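Local coordinates for FMN-binding protein (Syntrophomonas wolfei subsp. wolfei, PDB 3IN6), which binds flavin mononucleotide as a small two-subunit flavoprotein and probably takes part in redox chemistry whose substrate is not established, at residues Leu74-Val84 / Ile96-Asp105; Asp57-Asp68 / Phe127-Ile137. All blocks are in the same frame, centred on the assembly; numbering follows the deposited sequence.

Overall arrangement
After the long N-terminal helix 2-28 and the strands 33-38, 44-48 and 52-55, the chain enters strand 59-64, the first half of contact 2. It then runs through helix 68-77 into strand 79-87, turns back as strand 92-106, and so closes contact 1 as a beta hairpin. Helix 110-120 follows. Strand 131-141 then returns to pair with strand 59-64 and closes contact 2. Contact 1 is therefore nested inside the long loop that contact 2 closes. Strands 92-106 and 131-141 are neighbours, so both contacts belong to one antiparallel sheet. A probable hydrogen bond between Asp105 and Asn131 joins them near one end of these strands. Val98 and Ile60 meet in the core.

Contact 1 (Leu74-Val84 / Ile96-Asp105); sequences LKETGKGVFMV and IRVYVELSAD. With FMN (flavin mononucleotide), chain E.
Val81 and Tyr99 form a non-hydrogen-bonded pair of this antiparallel hairpin, and their side chains run side by side. CG2 of Val81 sits over the centre of the Tyr99 ring, 3.7 Å from the ring centroid. This is a CH-pi contact, only 14° off the ring normal. The ring's hydroxyl bonds to Asn45 of the second subunit. On the other sheet face Phe82 and Val100 cross at about a right angle. CG1 of Val100 lies at the ring edge, 3.9 Å from Phe82 CD2. The backbones are held by paired bonds, such as those between Phe82 and Val98. Gly78, with positive phi, turns the chain out of helix 68-77, and its O takes Leu102 N at 2.8 Å.

Arg97 can be followed outward. Arg97 CB lies 4.1 Å from Phe82 O. CG and CD run alongside the selenomethionine Met83, though the modelled gap to its CE methyl is doubtful. The chain then bends at chi3 (-63°), which turns the guanidinium toward the flavin phosphate. NE is hydrogen-bonded outside the two segments, and CZ faces FMN O2P. Tyr99 OH lies over one face of the guanidinium, offset to the rim. Arg97 NH1 gives a hydrogen bond to O2P of FMN, 3.1 Å away, with the phosphate at the guanidinium edge. NH2 bonds to Pro142 O, and NH1 also reaches Ile46 O of the second subunit.

At the far end Lys75 NZ makes a salt bridge to Asp105 OD2 at 3.2 Å, on the anti lone pair. Tyr71 OH shares that oxygen. Most other protein bonds to this FMN come from the second subunit. A flavin gripped by both chains at a dimer interface, beside an antiparallel sheet, is consistent with the FMN-binding split-barrel fold.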
loop_
_atom_site.group_PDB
_atom_site.type_symbol
_atom_site.label_atom_id
_atom_site.label_comp_id
_atom_site.label_asym_id
_atom_site.label_seq_id
_atom_site.Cartn_x
_atom_site.Cartn_y
_atom_site.Cartn_z
ATOM N N LEU A 74 -3.801 2.324 13.599
ATOM C CA LEU A 74 -2.877 3.352 14.091
ATOM C C LEU A 74 -2.958 3.492 15.606
ATOM O O LEU A 74 -1.929 3.638 16.256
ATOM C CB LEU A 74 -3.119 4.689 13.401
ATOM C CG LEU A 74 -2.753 4.675 11.918
ATOM C CD1 LEU A 74 -3.258 5.954 11.241
ATOM C CD2 LEU A 74 -1.216 4.465 11.715
ATOM N N LYS A 75 -4.155 3.384 16.179
ATOM C CA LYS A 75 -4.289 3.488 17.641
ATOM C C LYS A 75 -3.775 2.246 18.352
ATOM O O LYS A 75 -3.424 2.322 19.520
ATOM C CB LYS A 75 -5.736 3.754 18.081
ATOM C CG LYS A 75 -6.398 4.993 17.488
ATOM C CD LYS A 75 -5.717 6.300 17.835
ATOM C CE LYS A 75 -5.902 6.671 19.311
ATOM N NZ LYS A 75 -5.321 8.007 19.607
ATOM N N GLU A 76 -3.759 1.093 17.682
ATOM C CA GLU A 76 -3.218 -0.134 18.288
ATOM C C GLU A 76 -1.703 -0.204 18.223
ATOM O O GLU A 76 -1.051 -0.515 19.214
ATOM C CB GLU A 76 -3.744 -1.410 17.610
ATOM C CG GLU A 76 -5.132 -1.746 17.985
ATOM C CD GLU A 76 -5.604 -3.092 17.472
ATOM O OE1 GLU A 76 -4.799 -3.991 17.155
ATOM O OE2 GLU A 76 -6.831 -3.238 17.400
ATOM N N THR A 77 -1.148 0.060 17.053
ATOM C CA THR A 77 0.289 -0.091 16.833
ATOM C C THR A 77 1.049 1.189 16.520
ATOM O O THR A 77 2.271 1.225 16.681
ATOM C CB THR A 77 0.544 -1.051 15.655
ATOM O OG1 THR A 77 0.047 -0.471 14.431
ATOM C CG2 THR A 77 -0.125 -2.357 15.900
ATOM N N GLY A 78 0.368 2.195 15.978
ATOM C CA GLY A 78 1.011 3.460 15.671
ATOM C C GLY A 78 1.908 3.508 14.451
ATOM O O GLY A 78 2.410 4.585 14.114
ATOM N N LYS A 79 2.080 2.384 13.751
ATOM C CA LYS A 79 3.004 2.352 12.618
ATOM C C LYS A 79 2.344 2.287 11.260
ATOM O O LYS A 79 1.298 1.707 11.101
ATOM C CB LYS A 79 4.030 1.236 12.789
ATOM C CG LYS A 79 4.834 1.396 14.095
ATOM C CD LYS A 79 6.201 0.726 14.046
ATOM C CE LYS A 79 6.813 0.611 15.454
ATOM N NZ LYS A 79 8.097 -0.149 15.446
ATOM N N GLY A 80 2.968 2.911 10.280
ATOM C CA GLY A 80 2.413 2.923 8.921
ATOM C C GLY A 80 3.394 3.328 7.853
ATOM O O GLY A 80 4.555 3.663 8.128
ATOM N N VAL A 81 2.942 3.256 6.613
ATOM C CA VAL A 81 3.751 3.709 5.506
ATOM C C VAL A 81 2.882 4.280 4.403
ATOM O O VAL A 81 1.955 3.625 3.927
ATOM C CB VAL A 81 4.674 2.597 4.912
ATOM C CG1 VAL A 81 3.869 1.351 4.420
ATOM C CG2 VAL A 81 5.534 3.190 3.784
ATOM N N PHE A 82 3.174 5.519 4.026
ATOM C CA PHE A 82 2.491 6.154 2.933
ATOM C C PHE A 82 3.240 5.820 1.681
ATOM O O PHE A 82 4.473 5.662 1.695
ATOM C CB PHE A 82 2.501 7.676 3.038
ATOM C CG PHE A 82 1.553 8.234 4.036
ATOM C CD1 PHE A 82 0.220 8.449 3.696
ATOM C CD2 PHE A 82 1.989 8.593 5.293
ATOM C CE1 PHE A 82 -0.660 8.995 4.604
ATOM C CE2 PHE A 82 1.116 9.153 6.205
ATOM C CZ PHE A 82 -0.212 9.356 5.857
HETATM N N MSE A 83 2.498 5.699 0.591
HETATM C CA MSE A 83 3.107 5.528 -0.692
HETATM C C MSE A 83 2.342 6.344 -1.691
HETATM O O MSE A 83 1.115 6.340 -1.686
HETATM C CB MSE A 83 3.127 4.078 -1.184
HETATM C CG MSE A 83 3.708 3.996 -2.651
HETATM SE SE MSE A 83 3.972 2.259 -3.429
HETATM C CE MSE A 83 5.766 1.844 -2.884
ATOM N N VAL A 84 3.083 7.064 -2.529
ATOM C CA VAL A 84 2.510 7.765 -3.680
ATOM C C VAL A 84 3.144 7.048 -4.856
ATOM O O VAL A 84 4.353 6.753 -4.814
ATOM C CB VAL A 84 2.902 9.236 -3.752
ATOM C CG1 VAL A 84 2.431 9.868 -5.109
ATOM C CG2 VAL A 84 2.359 10.003 -2.574
ATOM N N ILE A 96 7.076 7.566 -4.241
ATOM C CA ILE A 96 7.895 7.628 -3.030
ATOM C C ILE A 96 7.233 6.794 -1.955
ATOM O O ILE A 96 6.015 6.523 -2.024
ATOM C CB ILE A 96 7.992 9.096 -2.535
ATOM C CG1 ILE A 96 9.105 9.305 -1.486
ATOM C CG2 ILE A 96 6.603 9.584 -2.010
ATOM C CD1 ILE A 96 10.545 9.199 -2.019
ATOM N N ARG A 97 8.028 6.377 -0.971
ATOM C CA ARG A 97 7.522 5.672 0.189
ATOM C C ARG A 97 7.957 6.446 1.395
ATOM O O ARG A 97 9.153 6.706 1.565
ATOM C CB ARG A 97 8.059 4.257 0.280
ATOM C CG ARG A 97 7.432 3.307 -0.692
ATOM C CD ARG A 97 8.035 1.909 -0.583
ATOM N NE ARG A 97 9.454 1.860 -0.919
ATOM C CZ ARG A 97 10.184 0.745 -0.918
ATOM N NH1 ARG A 97 9.642 -0.428 -0.606
ATOM N NH2 ARG A 97 11.469 0.797 -1.232
ATOM N N VAL A 98 6.988 6.833 2.225
ATOM C CA VAL A 98 7.278 7.561 3.439
ATOM C C VAL A 98 6.782 6.764 4.651
ATOM O O VAL A 98 5.571 6.602 4.843
ATOM C CB VAL A 98 6.603 8.942 3.431
ATOM C CG1 VAL A 98 7.036 9.729 4.625
ATOM C CG2 VAL A 98 6.906 9.729 2.122
ATOM N N TYR A 99 7.722 6.307 5.483
ATOM C CA TYR A 99 7.429 5.522 6.681
ATOM C C TYR A 99 7.207 6.412 7.877
ATOM O O TYR A 99 8.016 7.297 8.165
ATOM C CB TYR A 99 8.565 4.542 6.965
ATOM C CG TYR A 99 8.794 3.577 5.836
ATOM C CD1 TYR A 99 9.496 3.959 4.711
ATOM C CD2 TYR A 99 8.328 2.274 5.899
ATOM C CE1 TYR A 99 9.726 3.102 3.690
ATOM C CE2 TYR A 99 8.537 1.404 4.852
ATOM C CZ TYR A 99 9.251 1.819 3.761
ATOM O OH TYR A 99 9.480 0.976 2.704
ATOM N N VAL A 100 6.143 6.123 8.626
ATOM C CA VAL A 100 5.705 7.000 9.675
ATOM C C VAL A 100 5.311 6.311 10.990
ATOM O O VAL A 100 5.086 5.112 11.055
ATOM C CB VAL A 100 4.460 7.791 9.196
ATOM C CG1 VAL A 100 4.784 8.719 7.996
ATOM C CG2 VAL A 100 3.312 6.813 8.828
ATOM N N GLU A 101 5.206 7.123 12.021
ATOM C CA GLU A 101 4.689 6.695 13.317
ATOM C C GLU A 101 3.713 7.757 13.790
ATOM O O GLU A 101 4.014 8.940 13.703
ATOM C CB GLU A 101 5.797 6.530 14.337
ATOM C CG GLU A 101 6.739 5.416 13.998
ATOM C CD GLU A 101 7.801 5.189 15.078
ATOM O OE1 GLU A 101 7.872 5.989 16.045
ATOM O OE2 GLU A 101 8.562 4.203 14.942
ATOM N N LEU A 102 2.553 7.341 14.296
ATOM C CA LEU A 102 1.561 8.296 14.781
ATOM C C LEU A 102 2.057 9.033 16.015
ATOM O O LEU A 102 2.399 8.418 17.000
ATOM C CB LEU A 102 0.254 7.597 15.118
ATOM C CG LEU A 102 -0.937 8.510 15.445
ATOM C CD1 LEU A 102 -1.364 9.328 14.214
ATOM C CD2 LEU A 102 -2.074 7.657 15.942
ATOM N N SER A 103 2.076 10.356 15.959
ATOM C CA SER A 103 2.499 11.177 17.083
ATOM C C SER A 103 1.331 11.742 17.856
ATOM O O SER A 103 1.388 11.844 19.079
ATOM C CB SER A 103 3.332 12.354 16.609
ATOM O OG SER A 103 4.524 11.891 16.036
ATOM N N ALA A 104 0.291 12.142 17.138
ATOM C CA ALA A 104 -0.856 12.778 17.764
ATOM C C ALA A 104 -2.135 12.546 16.981
ATOM O O ALA A 104 -2.107 12.342 15.780
ATOM C CB ALA A 104 -0.591 14.271 17.913
ATOM N N ASP A 105 -3.240 12.546 17.714
ATOM C CA ASP A 105 -4.589 12.391 17.204
ATOM C C ASP A 105 -5.329 13.582 17.814
ATOM O O ASP A 105 -5.703 13.552 18.993
ATOM C CB ASP A 105 -5.148 11.064 17.702
ATOM C CG ASP A 105 -6.587 10.838 17.316
ATOM O OD1 ASP A 105 -7.204 11.711 16.668
ATOM O OD2 ASP A 105 -7.096 9.757 17.664
HETATM N N1 FMN E . 9.762 -7.403 -7.297
HETATM C C2 FMN E . 9.397 -8.707 -7.077
HETATM O O2 FMN E . 10.062 -9.396 -6.298
HETATM N N3 FMN E . 8.281 -9.225 -7.724
HETATM C C4 FMN E . 7.543 -8.436 -8.595
HETATM O O4 FMN E . 6.561 -8.899 -9.178
HETATM C C4A FMN E . 7.920 -7.120 -8.818
HETATM N N5 FMN E . 7.192 -6.325 -9.686
HETATM C C5A FMN E . 7.576 -5.018 -9.904
HETATM C C6 FMN E . 6.821 -4.245 -10.784
HETATM C C7 FMN E . 7.171 -2.924 -11.030
HETATM C C7M FMN E . 6.340 -2.111 -11.983
HETATM C C8 FMN E . 8.277 -2.371 -10.384
HETATM C C8M FMN E . 8.657 -0.938 -10.637
HETATM C C9 FMN E . 9.027 -3.139 -9.492
HETATM C C9A FMN E . 8.688 -4.480 -9.246
HETATM N N10 FMN E . 9.419 -5.285 -8.358
HETATM C C10 FMN E . 9.040 -6.601 -8.161
HETATM C "C1'" FMN E . 10.648 -4.786 -7.630
HETATM C "C2'" FMN E . 10.385 -4.414 -6.169
HETATM O "O2'" FMN E . 9.351 -3.468 -6.089
HETATM C "C3'" FMN E . 11.678 -3.876 -5.545
HETATM O "O3'" FMN E . 12.569 -4.968 -5.398
HETATM C "C4'" FMN E . 11.443 -3.150 -4.210
HETATM O "O4'" FMN E . 12.566 -2.384 -3.831
HETATM C "C5'" FMN E . 11.171 -4.133 -3.092
HETATM O "O5'" FMN E . 10.897 -3.433 -1.910
HETATM P P FMN E . 11.272 -4.037 -0.463
HETATM O O1P FMN E . 10.520 -5.329 -0.251
HETATM O O2P FMN E . 10.845 -3.024 0.572
HETATM O O3P FMN E . 12.772 -4.267 -0.339
#

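Contact 2 (Asp57-Asp68 / Phe127-Ile137). With FMN (flavin mononucleotide), chain C.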
loop_
_atom_site.group_PDB
_atom_site.type_symbol
_atom_site.label_atom_id
_atom_site.label_comp_id
_atom_site.label_asym_id
_atom_site.label_seq_id
_atom_site.Cartn_x
_atom_site.Cartn_y
_atom_site.Cartn_z
ATOM N N ASP A 57 10.573 18.648 7.676
ATOM C CA ASP A 57 11.242 17.433 7.248
ATOM C C ASP A 57 10.848 16.245 8.111
ATOM O O ASP A 57 11.316 15.122 7.856
ATOM C CB ASP A 57 12.760 17.596 7.416
ATOM C CG ASP A 57 13.375 18.619 6.452
ATOM O OD1 ASP A 57 12.836 18.847 5.349
ATOM O OD2 ASP A 57 14.432 19.187 6.798
ATOM N N ASP A 58 10.015 16.478 9.126
ATOM C CA ASP A 58 9.681 15.447 10.092
ATOM C C ASP A 58 8.187 15.167 10.312
ATOM O O ASP A 58 7.855 14.298 11.096
ATOM C CB ASP A 58 10.340 15.811 11.430
ATOM C CG ASP A 58 10.021 17.244 11.881
ATOM O OD1 ASP A 58 8.874 17.702 11.713
ATOM O OD2 ASP A 58 10.937 17.927 12.396
ATOM N N THR A 59 7.286 15.843 9.606
ATOM C CA THR A 59 5.862 15.691 9.920
ATOM C C THR A 59 4.939 15.512 8.718
ATOM O O THR A 59 5.110 16.159 7.690
ATOM C CB THR A 59 5.364 16.956 10.664
ATOM O OG1 THR A 59 6.205 17.240 11.789
ATOM C CG2 THR A 59 3.917 16.822 11.127
ATOM N N ILE A 60 3.959 14.621 8.858
ATOM C CA ILE A 60 2.877 14.492 7.873
ATOM C C ILE A 60 1.587 14.596 8.678
ATOM O O ILE A 60 1.452 13.981 9.742
ATOM C CB ILE A 60 2.903 13.175 7.043
ATOM C CG1 ILE A 60 4.076 13.164 6.070
ATOM C CG2 ILE A 60 1.616 13.033 6.215
ATOM C CD1 ILE A 60 4.303 11.802 5.441
ATOM N N ILE A 61 0.674 15.440 8.209
ATOM C CA ILE A 61 -0.642 15.573 8.819
ATOM C C ILE A 61 -1.652 15.086 7.799
ATOM O O ILE A 61 -1.464 15.186 6.583
ATOM C CB ILE A 61 -0.988 16.982 9.366
ATOM C CG1 ILE A 61 -0.949 18.058 8.277
ATOM C CG2 ILE A 61 -0.042 17.370 10.502
ATOM C CD1 ILE A 61 -1.659 19.345 8.709
ATOM N N CYS A 62 -2.744 14.577 8.325
ATOM C CA CYS A 62 -3.712 13.899 7.521
ATOM C C CYS A 62 -5.107 14.061 8.119
ATOM O O CYS A 62 -5.281 13.968 9.351
ATOM C CB CYS A 62 -3.236 12.449 7.563
ATOM S SG CYS A 62 -4.354 11.193 7.177
ATOM N N ALA A 63 -6.085 14.321 7.253
ATOM C CA ALA A 63 -7.470 14.452 7.676
ATOM C C ALA A 63 -8.068 13.065 7.825
ATOM O O ALA A 63 -7.979 12.252 6.910
ATOM C CB ALA A 63 -8.266 15.233 6.658
ATOM N N ARG A 64 -8.661 12.779 8.973
ATOM C CA ARG A 64 -9.335 11.511 9.137
ATOM C C ARG A 64 -10.855 11.736 9.151
ATOM O O ARG A 64 -11.415 12.299 10.107
ATOM C CB ARG A 64 -8.840 10.784 10.378
ATOM C CG ARG A 64 -9.333 9.346 10.469
ATOM C CD ARG A 64 -10.560 9.283 11.317
ATOM N NE ARG A 64 -11.348 8.065 11.170
ATOM C CZ ARG A 64 -12.188 7.626 12.099
ATOM N NH1 ARG A 64 -12.319 8.284 13.242
ATOM N NH2 ARG A 64 -12.884 6.516 11.899
ATOM N N PHE A 65 -11.497 11.335 8.051
ATOM C CA PHE A 65 -12.947 11.430 7.901
ATOM C C PHE A 65 -13.597 10.062 7.630
ATOM O O PHE A 65 -14.738 9.845 8.029
ATOM C CB PHE A 65 -13.346 12.488 6.863
ATOM C CG PHE A 65 -12.755 12.285 5.493
ATOM C CD1 PHE A 65 -11.505 12.814 5.172
ATOM C CD2 PHE A 65 -13.474 11.619 4.498
ATOM C CE1 PHE A 65 -10.966 12.651 3.883
ATOM C CE2 PHE A 65 -12.943 11.448 3.209
ATOM C CZ PHE A 65 -11.689 11.964 2.905
ATOM N N GLY A 66 -12.886 9.155 6.953
ATOM C CA GLY A 66 -13.354 7.783 6.744
ATOM C C GLY A 66 -12.308 6.912 7.408
ATOM O O GLY A 66 -12.035 7.060 8.616
ATOM N N ALA A 67 -11.739 5.987 6.638
ATOM C CA ALA A 67 -10.595 5.209 7.084
ATOM C C ALA A 67 -10.684 4.650 8.506
ATOM O O ALA A 67 -9.750 4.814 9.282
ATOM C CB ALA A 67 -9.339 6.090 6.937
ATOM N N ASP A 68 -11.785 3.967 8.820
ATOM C CA ASP A 68 -12.043 3.406 10.166
ATOM C C ASP A 68 -11.054 2.339 10.636
ATOM O O ASP A 68 -10.563 2.408 11.757
ATOM C CB ASP A 68 -13.444 2.784 10.214
ATOM C CG ASP A 68 -14.570 3.806 10.034
ATOM O OD1 ASP A 68 -14.357 5.008 10.292
ATOM O OD2 ASP A 68 -15.683 3.378 9.656
ATOM N N PHE A 127 -17.570 15.812 4.033
ATOM C CA PHE A 127 -17.312 14.771 5.033
ATOM C C PHE A 127 -16.700 15.439 6.267
ATOM O O PHE A 127 -15.738 16.196 6.152
ATOM C CB PHE A 127 -16.402 13.660 4.492
ATOM C CG PHE A 127 -17.075 12.759 3.494
ATOM C CD1 PHE A 127 -17.143 13.114 2.152
ATOM C CD2 PHE A 127 -17.645 11.558 3.897
ATOM C CE1 PHE A 127 -17.774 12.287 1.226
ATOM C CE2 PHE A 127 -18.277 10.724 2.981
ATOM C CZ PHE A 127 -18.341 11.087 1.645
ATOM N N PRO A 128 -17.276 15.184 7.451
ATOM C CA PRO A 128 -16.758 15.826 8.650
ATOM C C PRO A 128 -15.374 15.335 9.064
ATOM O O PRO A 128 -15.070 14.141 8.958
ATOM C CB PRO A 128 -17.801 15.479 9.716
ATOM C CG PRO A 128 -18.496 14.289 9.216
ATOM C CD PRO A 128 -18.466 14.360 7.730
ATOM N N LEU A 129 -14.553 16.272 9.533
ATOM C CA LEU A 129 -13.208 15.984 10.004
ATOM C C LEU A 129 -13.292 15.432 11.431
ATOM O O LEU A 129 -13.535 16.179 12.393
ATOM C CB LEU A 129 -12.376 17.269 9.970
ATOM C CG LEU A 129 -10.875 17.187 10.211
ATOM C CD1 LEU A 129 -10.222 16.418 9.083
ATOM C CD2 LEU A 129 -10.290 18.585 10.303
ATOM N N LYS A 130 -13.107 14.118 11.563
ATOM C CA LYS A 130 -13.169 13.445 12.876
ATOM C C LYS A 130 -11.860 13.556 13.674
ATOM O O LYS A 130 -11.867 13.603 14.911
ATOM C CB LYS A 130 -13.567 11.972 12.699
ATOM C CG LYS A 130 -14.989 11.789 12.156
ATOM C CD LYS A 130 -15.389 10.322 11.997
ATOM C CE LYS A 130 -14.522 9.628 10.964
ATOM N NZ LYS A 130 -14.985 8.243 10.615
ATOM N N ASN A 131 -10.736 13.574 12.966
ATOM C CA ASN A 131 -9.440 13.684 13.604
ATOM C C ASN A 131 -8.427 14.316 12.666
ATOM O O ASN A 131 -8.524 14.190 11.436
ATOM C CB ASN A 131 -8.826 12.300 13.954
ATOM C CG ASN A 131 -9.820 11.302 14.545
ATOM O OD1 ASN A 131 -10.599 10.687 13.818
ATOM N ND2 ASN A 131 -9.730 11.074 15.856
ATOM N N CYS A 132 -7.449 14.986 13.258
ATOM C CA CYS A 132 -6.283 15.396 12.522
ATOM C C CYS A 132 -5.219 14.425 13.042
ATOM O O CYS A 132 -4.959 14.376 14.247
ATOM C CB CYS A 132 -5.882 16.835 12.799
ATOM S SG CYS A 132 -4.345 17.200 11.941
ATOM N N LEU A 133 -4.668 13.602 12.157
ATOM C CA LEU A 133 -3.642 12.669 12.555
ATOM C C LEU A 133 -2.295 13.317 12.288
ATOM O O LEU A 133 -2.053 13.822 11.192
ATOM C CB LEU A 133 -3.763 11.341 11.799
ATOM C CG LEU A 133 -5.082 10.593 11.971
ATOM C CD1 LEU A 133 -5.046 9.346 11.119
ATOM C CD2 LEU A 133 -5.365 10.276 13.447
ATOM N N VAL A 134 -1.423 13.312 13.294
ATOM C CA VAL A 134 -0.112 13.914 13.141
ATOM C C VAL A 134 0.909 12.805 13.129
ATOM O O VAL A 134 0.990 12.036 14.093
ATOM C CB VAL A 134 0.185 14.917 14.278
ATOM C CG1 VAL A 134 1.504 15.634 14.016
ATOM C CG2 VAL A 134 -0.981 15.930 14.417
ATOM N N PHE A 135 1.677 12.707 12.044
ATOM C CA PHE A 135 2.706 11.668 11.932
ATOM C C PHE A 135 4.127 12.196 11.990
ATOM O O PHE A 135 4.408 13.273 11.516
ATOM C CB PHE A 135 2.590 10.879 10.620
ATOM C CG PHE A 135 1.270 10.187 10.423
ATOM C CD1 PHE A 135 1.082 8.887 10.857
ATOM C CD2 PHE A 135 0.235 10.818 9.724
ATOM C CE1 PHE A 135 -0.147 8.229 10.642
ATOM C CE2 PHE A 135 -0.983 10.172 9.502
ATOM C CZ PHE A 135 -1.173 8.868 9.972
ATOM N N LYS A 136 5.018 11.396 12.570
ATOM C CA LYS A 136 6.443 11.679 12.564
ATOM C C LYS A 136 7.009 10.833 11.454
ATOM O O LYS A 136 6.700 9.632 11.373
ATOM C CB LYS A 136 7.102 11.295 13.897
ATOM C CG LYS A 136 8.637 11.322 13.866
ATOM C CD LYS A 136 9.227 10.801 15.195
ATOM C CE LYS A 136 10.753 10.692 15.136
ATOM N NZ LYS A 136 11.338 10.128 16.399
ATOM N N ILE A 137 7.824 11.450 10.593
ATOM C CA ILE A 137 8.449 10.743 9.489
ATOM C C ILE A 137 9.667 10.034 10.042
ATOM O O ILE A 137 10.526 10.652 10.658
ATOM C CB ILE A 137 8.913 11.663 8.363
ATOM C CG1 ILE A 137 7.725 12.373 7.692
ATOM C CG2 ILE A 137 9.718 10.855 7.354
ATOM C CD1 ILE A 137 8.127 13.389 6.710
HETATM N N1 FMN C . -10.235 8.878 3.924
HETATM C C2 FMN C . -9.634 9.605 4.936
HETATM O O2 FMN C . -9.962 9.418 6.113
HETATM N N3 FMN C . -8.661 10.546 4.623
HETATM C C4 FMN C . -8.289 10.774 3.305
HETATM O O4 FMN C . -7.419 11.628 3.063
HETATM C C4A FMN C . -8.915 10.046 2.279
HETATM N N5 FMN C . -8.577 10.252 0.945
HETATM C C5A FMN C . -9.183 9.530 -0.077
HETATM C C6 FMN C . -8.805 9.760 -1.407
HETATM C C7 FMN C . -9.414 9.045 -2.441
HETATM C C7M FMN C . -8.994 9.312 -3.856
HETATM C C8 FMN C . -10.393 8.083 -2.155
HETATM C C8M FMN C . -11.050 7.291 -3.255
HETATM C C9 FMN C . -10.762 7.848 -0.823
HETATM C C9A FMN C . -10.163 8.575 0.230
HETATM N N10 FMN C . -10.507 8.359 1.574
HETATM C C10 FMN C . -9.893 9.094 2.592
HETATM C "C1'" FMN C . -11.569 7.351 1.952
HETATM C "C2'" FMN C . -10.991 6.016 2.423
HETATM O "O2'" FMN C . -10.104 5.490 1.460
HETATM C "C3'" FMN C . -12.147 5.051 2.715
HETATM O "O3'" FMN C . -12.813 5.493 3.882
HETATM C "C4'" FMN C . -11.711 3.591 2.878
HETATM O "O4'" FMN C . -12.846 2.753 2.878
HETATM C "C5'" FMN C . -10.951 3.352 4.172
HETATM O "O5'" FMN C . -10.520 2.014 4.217
HETATM P P FMN C . -10.303 1.228 5.615
HETATM O O1P FMN C . -11.619 0.936 6.283
HETATM O O2P FMN C . -9.445 2.017 6.591
HETATM O O3P FMN C . -9.685 -0.065 5.198
HETATM O O HOH W 1 -16.361 11.952 8.404
#
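Arg64 starts with CG anti to its own N and bends at chi2 (-95°), which lays its side chain beside Asn131 and under the end of Lys130. Phe65 CG stands between N and the carbonyl carbon (chi1 57°), and this swings the ring against the flavin. One face of the ring meets the pyrimidine end of FMN, with Phe65 CE1 3.2 Å from FMN N3. Phe127 CB touches the same ring at Phe65 CD2, 3.6 Å away.

Arg64 is held on several sides. Arg64 NE bonds to Gly66 O at 2.8 Å, nearly along the C=O axis. NH1 points to Asn131 OD1 at the guanidinium edge, although that oxygen's place is less sure. Asn131 ND2 bonds to Asp105. Lys130 NZ lies over one guanidinium face, 3.0 Å from Arg64 NH2. Two positive charges this close are likely to be eased by Asp68 OD1, which forms salt bridges with both, though each hydrogen bond is weak. With an alanine at Arg64, Gly66 O would probably lose its side-chain donor and Asp68 would be likely to keep only Lys130 in this network, leaving the Gly66 backbone beside flavin O2 less firmly set.

The two segments form neighbouring antiparallel strands of the sheet. The pairing ends in a classic beta bulge, where Lys130 and Asn131 both face Arg64 and both give their N-H to its O. The FMN pocket lies beside it. Ala63 O accepts from flavin N3 at 2.9 Å, and Phe65 N and Gly66 N both donate to flavin O2. Ala67 N bonds to O3' almost straight (179°).

Toward the other end, Cys62 CB sits at the edge of the Phe135 ring, 3.7 Å from CE2. Ile60 and Ile137 cross at about a right angle, with their CG1 atoms 4.1 Å apart.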